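Local atomic coordinates of glutathione S-transferase (Burkholderia xenovorans, PDB entry 2DSA), a protein that probably acts as a glutathione transferase, and reductively dechlorinates metabolites of polychlorinated biphenyls with the help of glutathione. Residues Leu98-Ser103 / Leu133-Arg138; Glu104-Phe109 / Asp155-Val160. All coordinates share one frame; numbering follows the deposited sequence.

Contact 1 of 2, residues Leu98-Ser103 / Leu133-Arg138; sequences LNFISS and LGQVAR
F100 reaches out from helix 89-109 to meet Q135 and V136 of helix 119-139, joining two helices of the all-helical C-terminal domain of the glutathione S-transferase fold. The touching surface is small, 125 Å² over both sides, and no hydrogen bond crosses it. F100 supplies a little over half of it. Its CB points toward the other helix. CG lies anti to the backbone N (chi1 -175°), which carries the ring toward helix 119-139. The far part of the ring does the touching. CE1 meets OE1 of Q135 at 3.3 Å, and CZ lies 3.5 Å from the same oxygen. On the other flank, CE2 packs on CG2 of V136 at 3.6 Å. Both partners lie on the same side of the ring plane, OE1 beyond the CE1 edge and CG2 beyond the CE2 edge. They come from successive residues of one helix.

Q135 comes to the ring with an extended chain, and its amide plane stands 79° from the ring plane. V136 is the apolar partner. Its side chain and that of F100 run alongside one another from opposite ends. V136 also packs on L158 of helix 153-163, while W97 meets F100 edge-to-face. The second subunit adds Y51 against F100 and A49 against Q135, so the contact lies beside the dimer interface.

In the same segment as F100, N99 and S103 belong to a glutathione pocket. The carbonyl O of N99 is gripped twice by S103, through its N and through its OG. The two donors come from opposite faces of the carbonyl plane, and OG of S103 lies 2.8 Å from O of N99.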
ATOM      1  N   LEU A  98      -5.635   1.021  -4.753  1.00 28.23           N
ATOM      2  CA  LEU A  98      -5.553   0.350  -3.448  1.00 28.74           C
ATOM      3  C   LEU A  98      -4.344   0.820  -2.623  1.00 28.80           C
ATOM      4  O   LEU A  98      -4.465   1.026  -1.427  1.00 29.04           O
ATOM      5  CB  LEU A  98      -5.531  -1.179  -3.593  1.00 28.23           C
ATOM      6  CG  LEU A  98      -6.785  -1.923  -4.072  1.00 27.11           C
ATOM      7  CD1 LEU A  98      -6.468  -3.414  -4.225  1.00 26.13           C
ATOM      8  CD2 LEU A  98      -7.965  -1.719  -3.106  1.00 26.20           C
ATOM      9  N   ASN A  99      -3.182   0.966  -3.259  1.00 29.04           N
ATOM     10  CA  ASN A  99      -2.015   1.450  -2.538  1.00 29.87           C
ATOM     11  C   ASN A  99      -2.131   2.924  -2.126  1.00 30.25           C
ATOM     12  O   ASN A  99      -1.653   3.299  -1.055  1.00 30.21           O
ATOM     13  CB  ASN A  99      -0.718   1.235  -3.324  1.00 29.77           C
ATOM     14  CG  ASN A  99       0.494   1.303  -2.435  1.00 30.88           C
ATOM     15  OD1 ASN A  99       0.755   0.372  -1.693  1.00 31.27           O
ATOM     16  ND2 ASN A  99       1.229   2.433  -2.474  1.00 32.17           N
ATOM     17  N   PHE A 100      -2.738   3.738  -2.998  1.00 30.54           N
ATOM     18  CA  PHE A 100      -3.122   5.113  -2.684  1.00 31.19           C
ATOM     19  C   PHE A 100      -4.021   5.231  -1.451  1.00 31.29           C
ATOM     20  O   PHE A 100      -3.749   6.028  -0.543  1.00 31.55           O
ATOM     21  CB  PHE A 100      -3.808   5.785  -3.877  1.00 30.78           C
ATOM     22  CG  PHE A 100      -4.130   7.243  -3.643  1.00 33.11           C
ATOM     23  CD1 PHE A 100      -3.225   8.238  -4.023  1.00 33.84           C
ATOM     24  CD2 PHE A 100      -5.334   7.627  -3.031  1.00 33.57           C
ATOM     25  CE1 PHE A 100      -3.509   9.578  -3.811  1.00 33.68           C
ATOM     26  CE2 PHE A 100      -5.631   8.962  -2.813  1.00 33.02           C
ATOM     27  CZ  PHE A 100      -4.724   9.947  -3.205  1.00 33.22           C
ATOM     28  N   ILE A 101      -5.093   4.448  -1.414  1.00 31.31           N
ATOM     29  CA  ILE A 101      -6.009   4.509  -0.280  1.00 31.30           C
ATOM     30  C   ILE A 101      -5.267   4.140   1.003  1.00 31.83           C
ATOM     31  O   ILE A 101      -5.409   4.808   2.031  1.00 31.97           O
ATOM     32  CB  ILE A 101      -7.289   3.666  -0.501  1.00 30.95           C
ATOM     33  CG1 ILE A 101      -8.073   4.207  -1.691  1.00 30.40           C
ATOM     34  CG2 ILE A 101      -8.167   3.689   0.745  1.00 31.80           C
ATOM     35  CD1 ILE A 101      -8.925   3.191  -2.420  1.00 30.49           C
ATOM     36  N   SER A 102      -4.450   3.101   0.923  1.00 31.94           N
ATOM     37  CA  SER A 102      -3.711   2.598   2.078  1.00 32.51           C
ATOM     38  C   SER A 102      -2.635   3.566   2.614  1.00 32.49           C
ATOM     39  O   SER A 102      -2.597   3.855   3.813  1.00 31.61           O
ATOM     40  CB  SER A 102      -3.079   1.249   1.727  1.00 32.13           C
ATOM     41  OG  SER A 102      -2.127   0.861   2.695  1.00 34.03           O
ATOM     42  N   SER A 103      -1.761   4.034   1.722  1.00 32.56           N
ATOM     43  CA  SER A 103      -0.584   4.816   2.124  1.00 33.28           C
ATOM     44  C   SER A 103      -0.873   6.318   2.224  1.00 34.33           C
ATOM     45  O   SER A 103      -0.253   7.017   3.032  1.00 35.32           O
ATOM     46  CB  SER A 103       0.573   4.585   1.160  1.00 32.97           C
ATOM     47  OG  SER A 103       0.257   5.097  -0.136  1.00 31.93           O
ATOM     48  N   LEU A 133      -7.722  13.997  -0.355  1.00 41.59           N
ATOM     49  CA  LEU A 133      -9.186  13.934  -0.586  1.00 41.24           C
ATOM     50  C   LEU A 133      -9.692  14.819  -1.737  1.00 41.10           C
ATOM     51  O   LEU A 133     -10.696  14.504  -2.374  1.00 41.00           O
ATOM     52  CB  LEU A 133      -9.972  14.281   0.680  1.00 41.11           C
ATOM     53  CG  LEU A 133      -9.880  13.409   1.934  1.00 42.05           C
ATOM     54  CD1 LEU A 133     -10.619  14.106   3.073  1.00 42.12           C
ATOM     55  CD2 LEU A 133     -10.402  11.968   1.719  1.00 41.39           C
ATOM     56  N   GLY A 134      -9.004  15.934  -1.986  1.00 41.05           N
ATOM     57  CA  GLY A 134      -9.272  16.750  -3.168  1.00 40.52           C
ATOM     58  C   GLY A 134      -9.016  15.965  -4.445  1.00 40.14           C
ATOM     59  O   GLY A 134      -9.836  15.976  -5.366  1.00 39.96           O
ATOM     60  N   GLN A 135      -7.883  15.267  -4.498  1.00 39.94           N
ATOM     61  CA  GLN A 135      -7.556  14.460  -5.670  1.00 39.90           C
ATOM     62  C   GLN A 135      -8.622  13.382  -5.951  1.00 39.75           C
ATOM     63  O   GLN A 135      -8.985  13.144  -7.108  1.00 39.87           O
ATOM     64  CB  GLN A 135      -6.166  13.839  -5.534  1.00 39.98           C
ATOM     65  CG  GLN A 135      -5.714  13.035  -6.763  1.00 39.48           C
ATOM     66  CD  GLN A 135      -4.410  12.300  -6.538  1.00 40.08           C
ATOM     67  OE1 GLN A 135      -3.756  12.445  -5.489  1.00 41.53           O
ATOM     68  NE2 GLN A 135      -4.024  11.487  -7.515  1.00 39.16           N
ATOM     69  N   VAL A 136      -9.135  12.757  -4.893  1.00 39.60           N
ATOM     70  CA  VAL A 136     -10.150  11.703  -5.044  1.00 39.21           C
ATOM     71  C   VAL A 136     -11.507  12.272  -5.433  1.00 39.62           C
ATOM     72  O   VAL A 136     -12.239  11.661  -6.215  1.00 39.85           O
ATOM     73  CB  VAL A 136     -10.291  10.842  -3.763  1.00 38.95           C
ATOM     74  CG1 VAL A 136     -11.176   9.647  -4.025  1.00 37.91           C
ATOM     75  CG2 VAL A 136      -8.929  10.391  -3.286  1.00 38.39           C
ATOM     76  N   ALA A 137     -11.845  13.437  -4.881  1.00 40.12           N
ATOM     77  CA  ALA A 137     -13.086  14.115  -5.226  1.00 40.14           C
ATOM     78  C   ALA A 137     -13.118  14.472  -6.709  1.00 40.52           C
ATOM     79  O   ALA A 137     -14.146  14.305  -7.368  1.00 40.47           O
ATOM     80  CB  ALA A 137     -13.282  15.348  -4.359  1.00 40.16           C
ATOM     81  N   ARG A 138     -11.985  14.932  -7.239  1.00 41.13           N
ATOM     82  CA  ARG A 138     -11.885  15.214  -8.671  1.00 42.21           C
ATOM     83  C   ARG A 138     -12.022  13.942  -9.509  1.00 41.78           C
ATOM     84  O   ARG A 138     -12.660  13.953 -10.572  1.00 40.95           O
ATOM     85  CB  ARG A 138     -10.604  15.983  -8.992  1.00 42.33           C
ATOM     86  CG  ARG A 138     -10.593  17.373  -8.344  1.00 44.43           C
ATOM     87  CD  ARG A 138      -9.472  18.292  -8.852  1.00 44.53           C
ATOM     88  NE  ARG A 138      -8.136  17.779  -8.529  1.00 49.12           N
ATOM     89  CZ  ARG A 138      -7.493  17.981  -7.378  1.00 49.90           C
ATOM     90  NH1 ARG A 138      -8.061  18.692  -6.397  1.00 49.25           N
ATOM     91  NH2 ARG A 138      -6.278  17.462  -7.212  1.00 48.96           N
TER

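Contact 2 of 2, residues Glu104-Phe109 / Asp155-Val160; sequences ELHKSF and DIYLFV. With GSH (glutathione), chain E; GSH (glutathione), chain G; HPX ((2Z,4E)-2-hydroxy-6-oxo-6-phenylhexa-2,4-dienoic acid), chain F.
This contact forms part of the pocket for glutathione and the dienoic acid HPX: H106 of helix 89-109 meets Y157 of helix 153-163. ND1 of H106 and OH of Y157 form a hydrogen bond of 2.8 Å, with an angle of 157°. Either could be the donor. The side chains cross at about a right angle, and each ring meets its partner at the edge. With CG anti to the backbone N (chi1 177°), the imidazole reaches toward helix 153-163. The bond restrains the ring's rotation. Away from Y157, CD2 lies 3.3 Å from OA1 of HPX, near the ring plane, and NE2 lies 3.4 Å from OE1 of glutathione E, which comes obliquely.

Beside this polar pair, CD1 of L105 packs on CD1 of L158 at 3.6 Å. At the start of 104-109, OE1 of E104 accepts a 2.6 Å hydrogen bond from N1 of glutathione G. It also forms a salt bridge with K107 of the second subunit.

W164 meets H106 edge-to-face. Two more helices flank 153-163: L158 and F159 touch F181 of helix 176-186, and I156 and V160 pack on I16 of helix 12-21.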
ATOM      1  N   GLU A 104      -1.810   6.798   1.409  1.00 35.03           N
ATOM      2  CA  GLU A 104      -2.081   8.223   1.278  1.00 35.27           C
ATOM      3  C   GLU A 104      -3.323   8.672   2.038  1.00 35.94           C
ATOM      4  O   GLU A 104      -3.478   9.861   2.312  1.00 36.49           O
ATOM      5  CB  GLU A 104      -2.201   8.625  -0.205  1.00 35.14           C
ATOM      6  CG  GLU A 104      -0.946   8.298  -1.087  1.00 34.86           C
ATOM      7  CD  GLU A 104       0.331   8.992  -0.609  1.00 36.29           C
ATOM      8  OE1 GLU A 104       1.436   8.426  -0.778  1.00 35.74           O
ATOM      9  OE2 GLU A 104       0.230  10.108  -0.049  1.00 35.99           O
ATOM     10  N   LEU A 105      -4.219   7.742   2.358  1.00 35.42           N
ATOM     11  CA  LEU A 105      -5.449   8.107   3.052  1.00 35.38           C
ATOM     12  C   LEU A 105      -5.517   7.452   4.428  1.00 35.80           C
ATOM     13  O   LEU A 105      -5.450   8.134   5.454  1.00 35.61           O
ATOM     14  CB  LEU A 105      -6.686   7.775   2.207  1.00 35.13           C
ATOM     15  CG  LEU A 105      -6.960   8.552   0.920  1.00 35.27           C
ATOM     16  CD1 LEU A 105      -8.256   8.057   0.276  1.00 33.32           C
ATOM     17  CD2 LEU A 105      -7.032  10.081   1.165  1.00 35.09           C
ATOM     18  N   HIS A 106      -5.607   6.123   4.433  1.00 36.08           N
ATOM     19  CA  HIS A 106      -5.722   5.310   5.651  1.00 36.49           C
ATOM     20  C   HIS A 106      -4.640   5.669   6.668  1.00 36.84           C
ATOM     21  O   HIS A 106      -4.946   5.948   7.818  1.00 36.59           O
ATOM     22  CB  HIS A 106      -5.671   3.816   5.262  1.00 35.73           C
ATOM     23  CG  HIS A 106      -5.698   2.852   6.415  1.00 37.00           C
ATOM     24  ND1 HIS A 106      -5.997   1.514   6.243  1.00 35.50           N
ATOM     25  CD2 HIS A 106      -5.445   3.011   7.739  1.00 35.94           C
ATOM     26  CE1 HIS A 106      -5.935   0.897   7.408  1.00 35.96           C
ATOM     27  NE2 HIS A 106      -5.609   1.783   8.333  1.00 37.44           N
ATOM     28  N   LYS A 107      -3.383   5.665   6.240  1.00 37.95           N
ATOM     29  CA  LYS A 107      -2.261   5.900   7.146  1.00 39.64           C
ATOM     30  C   LYS A 107      -2.201   7.315   7.734  1.00 40.47           C
ATOM     31  O   LYS A 107      -1.528   7.532   8.754  1.00 40.67           O
ATOM     32  CB  LYS A 107      -0.933   5.534   6.475  1.00 39.65           C
ATOM     33  CG  LYS A 107      -0.667   4.039   6.474  1.00 41.26           C
ATOM     34  CD  LYS A 107      -0.376   3.530   7.876  1.00 42.76           C
ATOM     35  CE  LYS A 107      -0.989   2.162   8.111  1.00 44.31           C
ATOM     36  NZ  LYS A 107      -0.557   1.617   9.431  1.00 45.70           N
ATOM     37  N   SER A 108      -2.894   8.257   7.084  1.00 41.12           N
ATOM     38  CA  SER A 108      -3.014   9.627   7.562  1.00 41.73           C
ATOM     39  C   SER A 108      -4.170   9.789   8.545  1.00 42.74           C
ATOM     40  O   SER A 108      -4.126  10.658   9.407  1.00 42.84           O
ATOM     41  CB  SER A 108      -3.130  10.609   6.394  1.00 41.65           C
ATOM     42  OG  SER A 108      -1.870  10.776   5.754  1.00 42.09           O
ATOM     43  N   PHE A 109      -5.190   8.940   8.446  1.00 43.53           N
ATOM     44  CA  PHE A 109      -6.229   8.900   9.474  1.00 44.38           C
ATOM     45  C   PHE A 109      -5.686   8.364  10.793  1.00 45.44           C
ATOM     46  O   PHE A 109      -6.136   8.790  11.845  1.00 45.46           O
ATOM     47  CB  PHE A 109      -7.419   8.043   9.045  1.00 43.78           C
ATOM     48  CG  PHE A 109      -8.461   8.784   8.255  1.00 43.48           C
ATOM     49  CD1 PHE A 109      -9.591   9.287   8.879  1.00 42.40           C
ATOM     50  CD2 PHE A 109      -8.327   8.953   6.878  1.00 42.99           C
ATOM     51  CE1 PHE A 109     -10.564   9.954   8.154  1.00 44.06           C
ATOM     52  CE2 PHE A 109      -9.291   9.623   6.138  1.00 41.66           C
ATOM     53  CZ  PHE A 109     -10.416  10.128   6.776  1.00 43.67           C
ATOM     54  N   ASP A 155     -13.167   0.886  -4.398  1.00 30.85           N
ATOM     55  CA  ASP A 155     -14.295   1.694  -3.962  1.00 31.41           C
ATOM     56  C   ASP A 155     -14.766   1.301  -2.577  1.00 31.46           C
ATOM     57  O   ASP A 155     -15.168   2.161  -1.786  1.00 32.01           O
ATOM     58  CB  ASP A 155     -15.448   1.557  -4.953  1.00 30.89           C
ATOM     59  CG  ASP A 155     -15.085   2.047  -6.334  1.00 31.60           C
ATOM     60  OD1 ASP A 155     -15.100   1.223  -7.285  1.00 32.53           O
ATOM     61  OD2 ASP A 155     -14.771   3.253  -6.467  1.00 30.66           O
ATOM     62  N   ILE A 156     -14.727   0.002  -2.296  1.00 30.96           N
ATOM     63  CA  ILE A 156     -15.097  -0.520  -0.984  1.00 30.85           C
ATOM     64  C   ILE A 156     -14.099  -0.042   0.066  1.00 30.75           C
ATOM     65  O   ILE A 156     -14.488   0.419   1.130  1.00 30.68           O
ATOM     66  CB  ILE A 156     -15.190  -2.077  -0.989  1.00 30.32           C
ATOM     67  CG1 ILE A 156     -16.342  -2.536  -1.883  1.00 30.75           C
ATOM     68  CG2 ILE A 156     -15.372  -2.605   0.413  1.00 29.66           C
ATOM     69  CD1 ILE A 156     -16.249  -3.995  -2.336  1.00 30.68           C
ATOM     70  N   TYR A 157     -12.809  -0.139  -0.250  1.00 31.20           N
ATOM     71  CA  TYR A 157     -11.782   0.325   0.659  1.00 31.40           C
ATOM     72  C   TYR A 157     -11.962   1.834   0.895  1.00 31.83           C
ATOM     73  O   TYR A 157     -11.993   2.280   2.042  1.00 31.53           O
ATOM     74  CB  TYR A 157     -10.399  -0.017   0.102  1.00 31.06           C
ATOM     75  CG  TYR A 157      -9.231   0.166   1.044  1.00 30.18           C
ATOM     76  CD1 TYR A 157      -9.419   0.305   2.420  1.00 30.94           C
ATOM     77  CD2 TYR A 157      -7.927   0.155   0.560  1.00 29.77           C
ATOM     78  CE1 TYR A 157      -8.345   0.459   3.278  1.00 29.98           C
ATOM     79  CE2 TYR A 157      -6.841   0.302   1.414  1.00 30.05           C
ATOM     80  CZ  TYR A 157      -7.061   0.461   2.768  1.00 30.26           C
ATOM     81  OH  TYR A 157      -6.007   0.608   3.623  1.00 31.28           O
ATOM     82  N   LEU A 158     -12.099   2.606  -0.182  1.00 32.34           N
ATOM     83  CA  LEU A 158     -12.311   4.068  -0.062  1.00 32.78           C
ATOM     84  C   LEU A 158     -13.514   4.419   0.813  1.00 32.99           C
ATOM     85  O   LEU A 158     -13.417   5.260   1.718  1.00 33.05           O
ATOM     86  CB  LEU A 158     -12.448   4.730  -1.440  1.00 32.76           C
ATOM     87  CG  LEU A 158     -12.692   6.252  -1.471  1.00 32.31           C
ATOM     88  CD1 LEU A 158     -11.566   7.032  -0.766  1.00 29.47           C
ATOM     89  CD2 LEU A 158     -12.837   6.714  -2.908  1.00 32.95           C
ATOM     90  N   PHE A 159     -14.635   3.754   0.558  1.00 33.35           N
ATOM     91  CA  PHE A 159     -15.852   3.959   1.335  1.00 33.80           C
ATOM     92  C   PHE A 159     -15.643   3.783   2.843  1.00 34.12           C
ATOM     93  O   PHE A 159     -16.199   4.538   3.651  1.00 34.54           O
ATOM     94  CB  PHE A 159     -16.946   3.012   0.830  1.00 34.10           C
ATOM     95  CG  PHE A 159     -18.170   2.994   1.688  1.00 34.46           C
ATOM     96  CD1 PHE A 159     -19.211   3.897   1.458  1.00 35.51           C
ATOM     97  CD2 PHE A 159     -18.291   2.072   2.737  1.00 34.65           C
ATOM     98  CE1 PHE A 159     -20.337   3.888   2.261  1.00 33.43           C
ATOM     99  CE2 PHE A 159     -19.425   2.053   3.536  1.00 33.59           C
ATOM    100  CZ  PHE A 159     -20.444   2.951   3.300  1.00 33.73           C
ATOM    101  N   VAL A 160     -14.833   2.798   3.225  1.00 34.17           N
ATOM    102  CA  VAL A 160     -14.602   2.509   4.637  1.00 34.17           C
ATOM    103  C   VAL A 160     -13.759   3.606   5.317  1.00 34.72           C
ATOM    104  O   VAL A 160     -14.103   4.081   6.403  1.00 34.69           O
ATOM    105  CB  VAL A 160     -13.981   1.111   4.833  1.00 33.86           C
ATOM    106  CG1 VAL A 160     -13.441   0.928   6.268  1.00 33.40           C
ATOM    107  CG2 VAL A 160     -15.011   0.015   4.481  1.00 33.89           C
TER
HETATM  108  N1  GSH E1224      -0.826  -1.973   6.822  1.00 29.78           N
HETATM  109  CA1 GSH E1224      -2.055  -2.489   7.438  1.00 32.53           C
HETATM  110  C1  GSH E1224      -3.081  -2.825   6.390  1.00 34.19           C
HETATM  111  O11 GSH E1224      -3.205  -2.098   5.375  1.00 34.07           O
HETATM  112  O12 GSH E1224      -3.839  -3.821   6.530  1.00 35.23           O
HETATM  113  CB1 GSH E1224      -2.705  -1.502   8.402  1.00 32.05           C
HETATM  114  CG1 GSH E1224      -3.862  -2.171   9.161  1.00 32.91           C
HETATM  115  CD1 GSH E1224      -4.295  -1.297  10.305  1.00 33.10           C
HETATM  116  OE1 GSH E1224      -3.651  -0.073  10.450  1.00 33.87           O
HETATM  117  N2  GSH E1224      -5.269  -1.730  11.111  1.00 34.22           N
HETATM  118  CA2 GSH E1224      -5.757  -1.015  12.280  1.00 36.65           C
HETATM  119  C2  GSH E1224      -5.451  -1.747  13.548  1.00 37.88           C
HETATM  120  O2  GSH E1224      -5.709  -3.111  13.657  1.00 36.65           O
HETATM  121  CB2 GSH E1224      -7.269  -0.797  12.223  1.00 35.30           C
HETATM  122  SG2 GSH E1224      -7.700   0.238  10.811  1.00 37.38           S
HETATM  123  N3  GSH E1224      -4.937  -1.051  14.543  1.00 40.61           N
HETATM  124  CA3 GSH E1224      -3.520  -1.132  14.863  1.00 48.29           C
HETATM  125  C3  GSH E1224      -3.404  -1.750  16.216  1.00 51.05           C
HETATM  126  O31 GSH E1224      -4.451  -2.208  16.730  1.00 53.87           O
HETATM  127  O32 GSH E1224      -2.307  -1.812  16.817  1.00 53.05           O
HETATM  128  N1  GSH G2224       2.172   6.337  -2.201  1.00 34.67           N
HETATM  129  CA1 GSH G2224       3.210   6.726  -3.131  1.00 36.84           C
HETATM  130  C1  GSH G2224       3.842   5.489  -3.679  1.00 36.34           C
HETATM  131  O11 GSH G2224       4.230   5.488  -4.856  1.00 36.39           O
HETATM  132  O12 GSH G2224       4.002   4.463  -2.961  1.00 36.29           O
HETATM  133  CB1 GSH G2224       4.278   7.537  -2.411  1.00 37.48           C
HETATM  134  CG1 GSH G2224       5.330   8.089  -3.368  1.00 38.11           C
HETATM  135  CD1 GSH G2224       6.339   8.925  -2.613  1.00 41.84           C
HETATM  136  OE1 GSH G2224       6.266   9.025  -1.215  1.00 42.07           O
HETATM  137  N2  GSH G2224       7.298   9.528  -3.325  1.00 43.64           N
HETATM  138  CA2 GSH G2224       8.231  10.486  -2.750  1.00 45.01           C
HETATM  139  C2  GSH G2224       8.097  11.819  -3.437  1.00 46.25           C
HETATM  140  O2  GSH G2224       7.955  11.909  -4.836  1.00 44.19           O
HETATM  141  CB2 GSH G2224       9.676  10.016  -2.910  1.00 45.47           C
HETATM  142  SG2 GSH G2224      10.148   8.519  -1.994  1.00 45.54           S
HETATM  143  N3  GSH G2224       8.120  12.908  -2.676  1.00 50.21           N
HETATM  144  CA3 GSH G2224       6.930  13.370  -1.986  1.00 54.03           C
HETATM  145  C3  GSH G2224       6.257  14.533  -2.656  1.00 55.31           C
HETATM  146  O31 GSH G2224       5.002  14.572  -2.730  1.00 56.76           O
HETATM  147  O32 GSH G2224       6.953  15.463  -3.127  1.00 56.04           O
HETATM  148  CB3 HPX F1225     -14.887   2.837  14.394  0.50 39.45           C
HETATM  149  CB4 HPX F1225     -15.052   4.095  13.819  0.50 40.28           C
HETATM  150  CB5 HPX F1225     -13.959   4.749  13.246  0.50 40.07           C
HETATM  151  CB6 HPX F1225     -12.710   4.135  13.246  0.50 39.39           C
HETATM  152  CB1 HPX F1225     -12.545   2.881  13.817  0.50 39.30           C
HETATM  153  CB2 HPX F1225     -13.634   2.232  14.392  0.50 39.03           C
HETATM  154  CA6 HPX F1225     -11.200   2.222  13.832  0.50 39.54           C
HETATM  155  OA4 HPX F1225     -10.970   1.358  14.666  0.50 40.30           O
HETATM  156  CA5 HPX F1225     -10.146   2.595  12.872  0.50 39.08           C
HETATM  157  CA4 HPX F1225      -8.905   2.686  13.335  0.50 39.47           C
HETATM  158  CA3 HPX F1225      -7.777   3.034  12.458  0.50 39.91           C
HETATM  159  CA2 HPX F1225      -6.510   2.823  12.838  0.50 40.22           C
HETATM  160  OA3 HPX F1225      -6.173   2.312  14.017  0.50 40.23           O
HETATM  161  CA1 HPX F1225      -5.447   3.166  11.926  0.50 40.46           C
HETATM  162  OA2 HPX F1225      -4.288   2.771  12.178  0.50 41.41           O
HETATM  163  OA1 HPX F1225      -5.738   3.834  10.916  0.50 40.90           O

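How the contacts relate
Contacts 1 and 2 use consecutive parts of helix 89-109, and their centres lie 7 Å apart. Segment 98-103 packs on helix 119-139, and 104-109 on helix 153-163, the next helix in the chain. A wider pi-type turn lies at the junction. There O of I101 and N of H106 are 2.7 Å apart, a probable hydrogen bond. Y157 of contact 2 also packs on contact 1, with its CD2 3.5 Å from CG2 of I101. F100 and L105 touch. The F100 side chain stays about 6 Å from a glutathione whose site N99, S103 and E104 line. E65, V52 and G66 of the second subunit also bind it. H106 and K107 line the other site.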